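PDB 4PHX: protein AggB, which is the minor subunit of aggregative adherence fimbriae type I and probably contributes to cell adhesion by enteroaggregative Escherichia coli. Local coordinates for residues 73-77 against 78-82. Residues are numbered along the deposited sequence; the frame is centred on the assembly and turned at random.
Sequences SSLIE and GQRGV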
ATOM      1  N   SER B  73      -0.042 -23.489  -8.689  1.00 49.77           N
ATOM      2  CA  SER B  73      -0.360 -24.504  -7.698  1.00 47.62           C
ATOM      3  C   SER B  73      -0.855 -25.744  -8.423  1.00 50.53           C
ATOM      4  O   SER B  73      -1.568 -25.623  -9.419  1.00 55.47           O
ATOM      5  CB  SER B  73      -1.429 -23.983  -6.745  1.00 51.92           C
ATOM      6  OG  SER B  73      -0.976 -22.853  -6.024  1.00 59.34           O
ATOM      7  N   SER B  74      -0.499 -26.934  -7.949  1.00 49.07           N
ATOM      8  CA  SER B  74      -0.863 -28.146  -8.699  1.00 51.14           C
ATOM      9  C   SER B  74      -1.253 -29.397  -7.891  1.00 54.06           C
ATOM     10  O   SER B  74      -0.966 -29.509  -6.697  1.00 50.16           O
ATOM     11  CB  SER B  74       0.221 -28.495  -9.743  1.00 45.93           C
ATOM     12  OG  SER B  74       1.458 -28.791  -9.129  1.00 40.09           O
ATOM     13  N   LEU B  75      -1.897 -30.335  -8.586  1.00 53.83           N
ATOM     14  CA  LEU B  75      -2.418 -31.552  -7.996  1.00 53.25           C
ATOM     15  C   LEU B  75      -2.277 -32.671  -9.022  1.00 57.53           C
ATOM     16  O   LEU B  75      -3.177 -32.917  -9.826  1.00 58.83           O
ATOM     17  CB  LEU B  75      -3.886 -31.362  -7.599  1.00 59.99           C
ATOM     18  CG  LEU B  75      -4.631 -32.452  -6.813  1.00 63.86           C
ATOM     19  CD1 LEU B  75      -5.429 -33.381  -7.736  1.00 62.22           C
ATOM     20  CD2 LEU B  75      -3.675 -33.235  -5.928  1.00 55.04           C
ATOM     21  N   ILE B  76      -1.136 -33.347  -8.991  1.00 57.08           N
ATOM     22  CA  ILE B  76      -0.788 -34.299 -10.031  1.00 52.43           C
ATOM     23  C   ILE B  76      -0.610 -35.723  -9.481  1.00 60.28           C
ATOM     24  O   ILE B  76       0.425 -36.045  -8.896  1.00 60.00           O
ATOM     25  CB  ILE B  76       0.507 -33.855 -10.737  1.00 49.71           C
ATOM     26  CG1 ILE B  76       0.379 -32.418 -11.249  1.00 48.90           C
ATOM     27  CG2 ILE B  76       0.862 -34.808 -11.858  1.00 53.09           C
ATOM     28  CD1 ILE B  76       1.697 -31.810 -11.671  1.00 46.88           C
ATOM     29  N   GLU B  77      -1.629 -36.561  -9.649  1.00 55.96           N
ATOM     30  CA  GLU B  77      -1.546 -37.999  -9.324  1.00 61.62           C
ATOM     31  C   GLU B  77      -1.219 -38.489  -7.888  1.00 61.39           C
ATOM     32  O   GLU B  77      -0.358 -39.371  -7.746  1.00 60.90           O
ATOM     33  CB  GLU B  77      -0.544 -38.696 -10.261  1.00 52.36           C
ATOM     34  CG  GLU B  77      -0.922 -38.765 -11.722  1.00 53.82           C
ATOM     35  CD  GLU B  77       0.261 -39.196 -12.574  1.00 55.83           C
ATOM     36  OE1 GLU B  77       1.155 -39.879 -12.023  1.00 60.52           O
ATOM     37  OE2 GLU B  77       0.308 -38.849 -13.773  1.00 60.22           O
ATOM     38  N   GLY B  78      -1.826 -37.957  -6.826  1.00 58.80           N
ATOM     39  CA  GLY B  78      -2.452 -36.657  -6.758  1.00 57.22           C
ATOM     40  C   GLY B  78      -1.567 -35.943  -5.754  1.00 56.60           C
ATOM     41  O   GLY B  78      -1.960 -35.689  -4.607  1.00 51.16           O
ATOM     42  N   GLN B  79      -0.338 -35.670  -6.187  1.00 52.39           N
ATOM     43  CA  GLN B  79       0.645 -34.967  -5.370  1.00 49.90           C
ATOM     44  C   GLN B  79       0.414 -33.463  -5.449  1.00 48.72           C
ATOM     45  O   GLN B  79       0.449 -32.886  -6.537  1.00 52.03           O
ATOM     46  CB  GLN B  79       2.064 -35.293  -5.851  1.00 47.97           C
ATOM     47  CG  GLN B  79       3.146 -34.511  -5.119  1.00 47.65           C
ATOM     48  CD  GLN B  79       3.189 -34.836  -3.627  1.00 43.13           C
ATOM     49  OE1 GLN B  79       3.369 -35.995  -3.241  1.00 38.87           O
ATOM     50  NE2 GLN B  79       3.024 -33.816  -2.788  1.00 40.35           N
ATOM     51  N   ARG B  80       0.161 -32.840  -4.303  1.00 44.51           N
ATOM     52  CA  ARG B  80       0.008 -31.391  -4.227  1.00 47.36           C
ATOM     53  C   ARG B  80       1.388 -30.734  -4.317  1.00 47.63           C
ATOM     54  O   ARG B  80       2.363 -31.258  -3.776  1.00 45.15           O
ATOM     55  CB  ARG B  80      -0.687 -30.982  -2.919  1.00 49.99           C
ATOM     56  CG  ARG B  80      -2.111 -31.539  -2.717  1.00 57.89           C
ATOM     57  CD  ARG B  80      -2.649 -31.253  -1.291  1.00 64.36           C
ATOM     58  NE  ARG B  80      -2.029 -32.119  -0.286  1.00 66.70           N
ATOM     59  CZ  ARG B  80      -2.067 -31.913   1.029  1.00 65.39           C
ATOM     60  NH1 ARG B  80      -2.692 -30.858   1.534  1.00 63.09           N
ATOM     61  NH2 ARG B  80      -1.464 -32.768   1.846  1.00 69.81           N
ATOM     62  N   GLY B  81       1.471 -29.603  -5.014  1.00 47.25           N
ATOM     63  CA  GLY B  81       2.716 -28.868  -5.158  1.00 41.07           C
ATOM     64  C   GLY B  81       2.528 -27.708  -6.107  1.00 42.14           C
ATOM     65  O   GLY B  81       1.405 -27.326  -6.397  1.00 46.54           O
ATOM     66  N   VAL B  82       3.613 -27.131  -6.598  1.00 41.40           N
ATOM     67  CA  VAL B  82       3.478 -26.123  -7.640  1.00 47.09           C
ATOM     68  C   VAL B  82       4.186 -26.635  -8.888  1.00 47.14           C
ATOM     69  O   VAL B  82       5.105 -27.440  -8.785  1.00 43.52           O
ATOM     70  CB  VAL B  82       3.977 -24.720  -7.207  1.00 45.40           C
ATOM     71  CG1 VAL B  82       3.210 -24.235  -5.971  1.00 39.86           C
ATOM     72  CG2 VAL B  82       5.457 -24.744  -6.919  1.00 43.28           C
TER
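Ile76 and Gln79 close a tight antiparallel β-hairpin, with Glu77 and Gly78 as its two-residue turn, in one sheet of the Ig-like β-sandwich. Their backbones are joined twice: Ile76 N donates to Gln79 O at 3.0 Å, and Gln79 N to Ile76 O at 2.8 Å. The second bond is nearly straight at its hydrogen. The peptide before Gly78 is modelled cis.

Further along, Gly81 N reaches Ser74 O at 3.0 Å. The return bond from Ser74 N to Gly81 O is modelled so short that its length is doubtful. Ser74 adds a weak side-chain bond from OG to the same Gly81 O, at 3.1 Å; chi1 of 63° swings the hydroxyl back between its own N and carbonyl carbon, toward that oxygen. The chain bends at Gly81, and Val82 begins the next strand, its backbone hydrogen-bonded to Ile37.

Leu75 and Arg80 share one face as a non-hydrogen-bonded pair. Leu75 lays CD2 against Gly78 O at 3.3 Å and against Arg80 CG at 4.0 Å, so its branch bridges turn and returning strand. On the opposite face, Ile76 and Gln79 both pack on His36. Gln79 bends at chi2 (63°), bringing NE2 round to Arg80 O at 2.8 Å, a local bond within the returning strand; the carbonyl receives it in plane on a lone pair, and the acceptor lies in the amide plane, which helps to hold the amide in that rotation.

Ser73 and Ser74 also pair in parallel with a strand of the second subunit, extending the sheet across the interface. Cohesion between the hairpin's arms therefore rests mainly on backbone hydrogen bonds, to which side chains add the weak Ser74 hydroxyl bond and apolar contacts such as those of the Leu75 methyl.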